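Local coordinates for protein putative sulfatase yidJ (Bacteroides fragilis, PDB 2QZU) that probably hydrolyses sulfate esters as a metal-dependent member of the sulfatase family, at residues 177-182 against 235-240. Sequence-based numbering, arbitrary orientation.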
ATOM      1  N   TYR A 177      -9.603  -0.949   1.164  1.00  6.77           N
ATOM      2  CA  TYR A 177      -8.898  -2.197   1.444  1.00  8.37           C
ATOM      3  C   TYR A 177      -9.934  -3.282   1.124  1.00  6.32           C
ATOM      4  O   TYR A 177     -10.640  -3.769   2.006  1.00  7.36           O
ATOM      5  CB  TYR A 177      -8.479  -2.263   2.915  1.00  4.80           C
ATOM      6  CG  TYR A 177      -7.645  -3.482   3.228  1.00  4.54           C
ATOM      7  CD1 TYR A 177      -6.319  -3.571   2.799  1.00  8.17           C
ATOM      8  CD2 TYR A 177      -8.200  -4.571   3.895  1.00  9.68           C
ATOM      9  CE1 TYR A 177      -5.568  -4.722   3.022  1.00  9.76           C
ATOM     10  CE2 TYR A 177      -7.460  -5.726   4.125  1.00 11.32           C
ATOM     11  CZ  TYR A 177      -6.147  -5.797   3.683  1.00 13.52           C
ATOM     12  OH  TYR A 177      -5.426  -6.950   3.889  1.00 15.53           O
ATOM     13  N   HIS A 178     -10.015  -3.637  -0.158  1.00  5.42           N
ATOM     14  CA  HIS A 178     -10.990  -4.605  -0.669  1.00  3.43           C
ATOM     15  C   HIS A 178     -11.051  -5.983  -0.020  1.00  4.29           C
ATOM     16  O   HIS A 178     -12.105  -6.627  -0.037  1.00  6.02           O
ATOM     17  CB  HIS A 178     -10.777  -4.796  -2.170  1.00  5.21           C
ATOM     18  CG  HIS A 178     -10.719  -3.515  -2.939  1.00  5.90           C
ATOM     19  ND1 HIS A 178      -9.800  -3.294  -3.944  1.00  9.84           N
ATOM     20  CD2 HIS A 178     -11.472  -2.393  -2.864  1.00  2.07           C
ATOM     21  CE1 HIS A 178      -9.990  -2.091  -4.453  1.00  6.26           C
ATOM     22  NE2 HIS A 178     -10.999  -1.522  -3.817  1.00 13.28           N
ATOM     23  N   LEU A 179      -9.932  -6.436   0.538  1.00  6.55           N
ATOM     24  CA  LEU A 179      -9.865  -7.757   1.163  1.00  7.99           C
ATOM     25  C   LEU A 179     -10.554  -7.849   2.523  1.00  5.40           C
ATOM     26  O   LEU A 179     -10.815  -8.946   3.016  1.00  7.52           O
ATOM     27  CB  LEU A 179      -8.404  -8.198   1.292  1.00  5.67           C
ATOM     28  CG  LEU A 179      -7.610  -8.251  -0.019  1.00 16.11           C
ATOM     29  CD1 LEU A 179      -6.156  -8.594   0.268  1.00 11.20           C
ATOM     30  CD2 LEU A 179      -8.232  -9.270  -0.954  1.00 12.36           C
ATOM     31  N   LYS A 180     -10.833  -6.703   3.135  1.00  4.50           N
ATOM     32  CA  LYS A 180     -11.529  -6.668   4.418  1.00  3.90           C
ATOM     33  C   LYS A 180     -12.349  -5.385   4.475  1.00  5.26           C
ATOM     34  O   LYS A 180     -12.061  -4.482   5.257  1.00  6.87           O
ATOM     35  CB  LYS A 180     -10.540  -6.706   5.586  1.00  6.71           C
ATOM     36  CG  LYS A 180     -11.227  -6.878   6.941  1.00  8.66           C
ATOM     37  CD  LYS A 180     -10.255  -6.717   8.106  1.00 20.24           C
ATOM     38  CE  LYS A 180     -10.968  -6.902   9.441  1.00 28.80           C
ATOM     39  NZ  LYS A 180     -10.081  -6.644  10.611  1.00 32.10           N
ATOM     40  N   PRO A 181     -13.394  -5.292   3.637  1.00  5.10           N
ATOM     41  CA  PRO A 181     -14.266  -4.116   3.576  1.00  4.57           C
ATOM     42  C   PRO A 181     -15.130  -3.965   4.819  1.00  5.53           C
ATOM     43  O   PRO A 181     -15.283  -4.907   5.594  1.00  5.89           O
ATOM     44  CB  PRO A 181     -15.101  -4.380   2.330  1.00  4.13           C
ATOM     45  CG  PRO A 181     -15.286  -5.867   2.385  1.00 10.02           C
ATOM     46  CD  PRO A 181     -13.883  -6.352   2.737  1.00  6.14           C
HETATM   47  N   MSE A 182     -15.673  -2.769   5.019  1.00  2.98           N
HETATM   48  CA  MSE A 182     -16.558  -2.529   6.150  1.00  7.05           C
HETATM   49  C   MSE A 182     -17.870  -1.961   5.637  1.00  2.81           C
HETATM   50  O   MSE A 182     -17.932  -1.386   4.543  1.00  7.74           O
HETATM   51  CB  MSE A 182     -15.911  -1.595   7.187  1.00  7.72           C
HETATM   52  CG  MSE A 182     -15.183  -0.394   6.632  1.00  7.24           C
HETATM   53 SE   MSE A 182     -16.373   1.003   6.065  1.00 28.54          SE
HETATM   54  CE  MSE A 182     -15.102   2.410   5.783  1.00 30.35           C
ATOM     55  N   TYR A 235      -5.320  -1.963  -6.224  1.00  9.23           N
ATOM     56  CA  TYR A 235      -5.366  -2.816  -7.414  1.00  7.68           C
ATOM     57  C   TYR A 235      -4.910  -4.229  -7.098  1.00  6.46           C
ATOM     58  O   TYR A 235      -5.420  -5.190  -7.670  1.00 11.42           O
ATOM     59  CB  TYR A 235      -4.477  -2.277  -8.549  1.00  7.27           C
ATOM     60  CG  TYR A 235      -4.877  -0.935  -9.137  1.00 10.03           C
ATOM     61  CD1 TYR A 235      -6.196  -0.670  -9.520  1.00  5.52           C
ATOM     62  CD2 TYR A 235      -3.923   0.065  -9.331  1.00  8.87           C
ATOM     63  CE1 TYR A 235      -6.549   0.563 -10.081  1.00  7.58           C
ATOM     64  CE2 TYR A 235      -4.263   1.292  -9.888  1.00 13.08           C
ATOM     65  CZ  TYR A 235      -5.575   1.539 -10.260  1.00 12.76           C
ATOM     66  OH  TYR A 235      -5.897   2.766 -10.798  1.00 14.88           O
ATOM     67  N   GLU A 236      -3.946  -4.353  -6.190  1.00  3.93           N
ATOM     68  CA  GLU A 236      -3.417  -5.663  -5.825  1.00  6.85           C
ATOM     69  C   GLU A 236      -4.324  -6.419  -4.865  1.00  3.53           C
ATOM     70  O   GLU A 236      -4.140  -7.617  -4.633  1.00  7.31           O
ATOM     71  CB  GLU A 236      -2.033  -5.519  -5.185  1.00  6.65           C
ATOM     72  CG  GLU A 236      -2.053  -5.192  -3.687  1.00  9.49           C
ATOM     73  CD  GLU A 236      -2.258  -3.720  -3.375  1.00 14.88           C
ATOM     74  OE1 GLU A 236      -2.689  -2.962  -4.270  1.00 16.20           O
ATOM     75  OE2 GLU A 236      -1.996  -3.318  -2.218  1.00 15.37           O
ATOM     76  N   LEU A 237      -5.304  -5.716  -4.306  1.00  4.87           N
ATOM     77  CA  LEU A 237      -6.215  -6.318  -3.344  1.00  4.89           C
ATOM     78  C   LEU A 237      -7.379  -7.021  -4.043  1.00  6.60           C
ATOM     79  O   LEU A 237      -8.536  -6.579  -3.992  1.00  6.24           O
ATOM     80  CB  LEU A 237      -6.712  -5.237  -2.385  1.00  2.28           C
ATOM     81  CG  LEU A 237      -5.602  -4.458  -1.669  1.00  5.17           C
ATOM     82  CD1 LEU A 237      -6.219  -3.331  -0.870  1.00  8.37           C
ATOM     83  CD2 LEU A 237      -4.798  -5.389  -0.762  1.00  7.87           C
ATOM     84  N   VAL A 238      -7.040  -8.122  -4.705  1.00  6.31           N
ATOM     85  CA  VAL A 238      -7.984  -8.942  -5.447  1.00  6.13           C
ATOM     86  C   VAL A 238      -7.547 -10.396  -5.266  1.00  5.53           C
ATOM     87  O   VAL A 238      -6.349 -10.683  -5.189  1.00  8.48           O
ATOM     88  CB  VAL A 238      -7.974  -8.553  -6.952  1.00  3.82           C
ATOM     89  CG1 VAL A 238      -6.552  -8.603  -7.505  1.00 10.39           C
ATOM     90  CG2 VAL A 238      -8.902  -9.465  -7.740  1.00 11.90           C
ATOM     91  N   PRO A 239      -8.507 -11.331  -5.162  1.00  4.84           N
ATOM     92  CA  PRO A 239      -8.143 -12.741  -4.983  1.00  4.11           C
ATOM     93  C   PRO A 239      -7.155 -13.265  -6.019  1.00  8.33           C
ATOM     94  O   PRO A 239      -7.212 -12.907  -7.199  1.00  8.87           O
ATOM     95  CB  PRO A 239      -9.489 -13.450  -5.042  1.00  8.84           C
ATOM     96  CG  PRO A 239     -10.398 -12.445  -4.378  1.00  8.72           C
ATOM     97  CD  PRO A 239      -9.966 -11.155  -5.051  1.00  5.84           C
ATOM     98  N   ASP A 240      -6.260 -14.132  -5.558  1.00  8.45           N
ATOM     99  CA  ASP A 240      -5.225 -14.719  -6.398  1.00 11.45           C
ATOM    100  C   ASP A 240      -5.721 -15.408  -7.659  1.00  9.85           C
ATOM    101  O   ASP A 240      -5.044 -15.366  -8.687  1.00 10.31           O
ATOM    102  CB  ASP A 240      -4.391 -15.708  -5.582  1.00 11.69           C
ATOM    103  CG  ASP A 240      -3.683 -15.044  -4.422  1.00 27.59           C
ATOM    104  OD1 ASP A 240      -3.090 -13.967  -4.637  1.00 19.17           O
ATOM    105  OD2 ASP A 240      -3.714 -15.598  -3.301  1.00 40.69           O
TER
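Leu237 and Leu179 both turn CG anti to their carbonyl carbons (chi1 -55° and -57°), while Tyr177 sets its own CG anti to the backbone N (chi1 -175°). Leu237 points toward 177-182 and meets Tyr177, His178 and Leu179. One methyl, Leu237 CD1, lies 3.7 Å from Tyr177 CD1, the two side chains crossing at about a right angle. The other, Leu237 CD2, comes within 3.6 Å of Leu179 CD1. A forked leucine suits this place because its two methyls can touch the tyrosine ring and the Leu179 side chain together. His178 CB is 3.4 Å from Leu237 O; histidine fits here because its flat ring can lie edge-on to that carbonyl while ND1 makes a weak hydrogen bond to Gly234 O. The carbonyl itself takes a hydrogen bond from Trp199 NE1. Tyrosine adds a polar end to its apolar ring: Tyr177 OH hydrogen-bonds to Gly370 O of the second subunit, whose Pro26 packs on both Tyr177 and Leu237. A type I beta turn, closed by the hydrogen bond from Lys180 N to Tyr177 O (3.1 Å), here receives the leucine at the centre of an inverse gamma turn, joining loops that follow parallel strands 168-172 and 222-228 of the sulfatase alpha/beta fold.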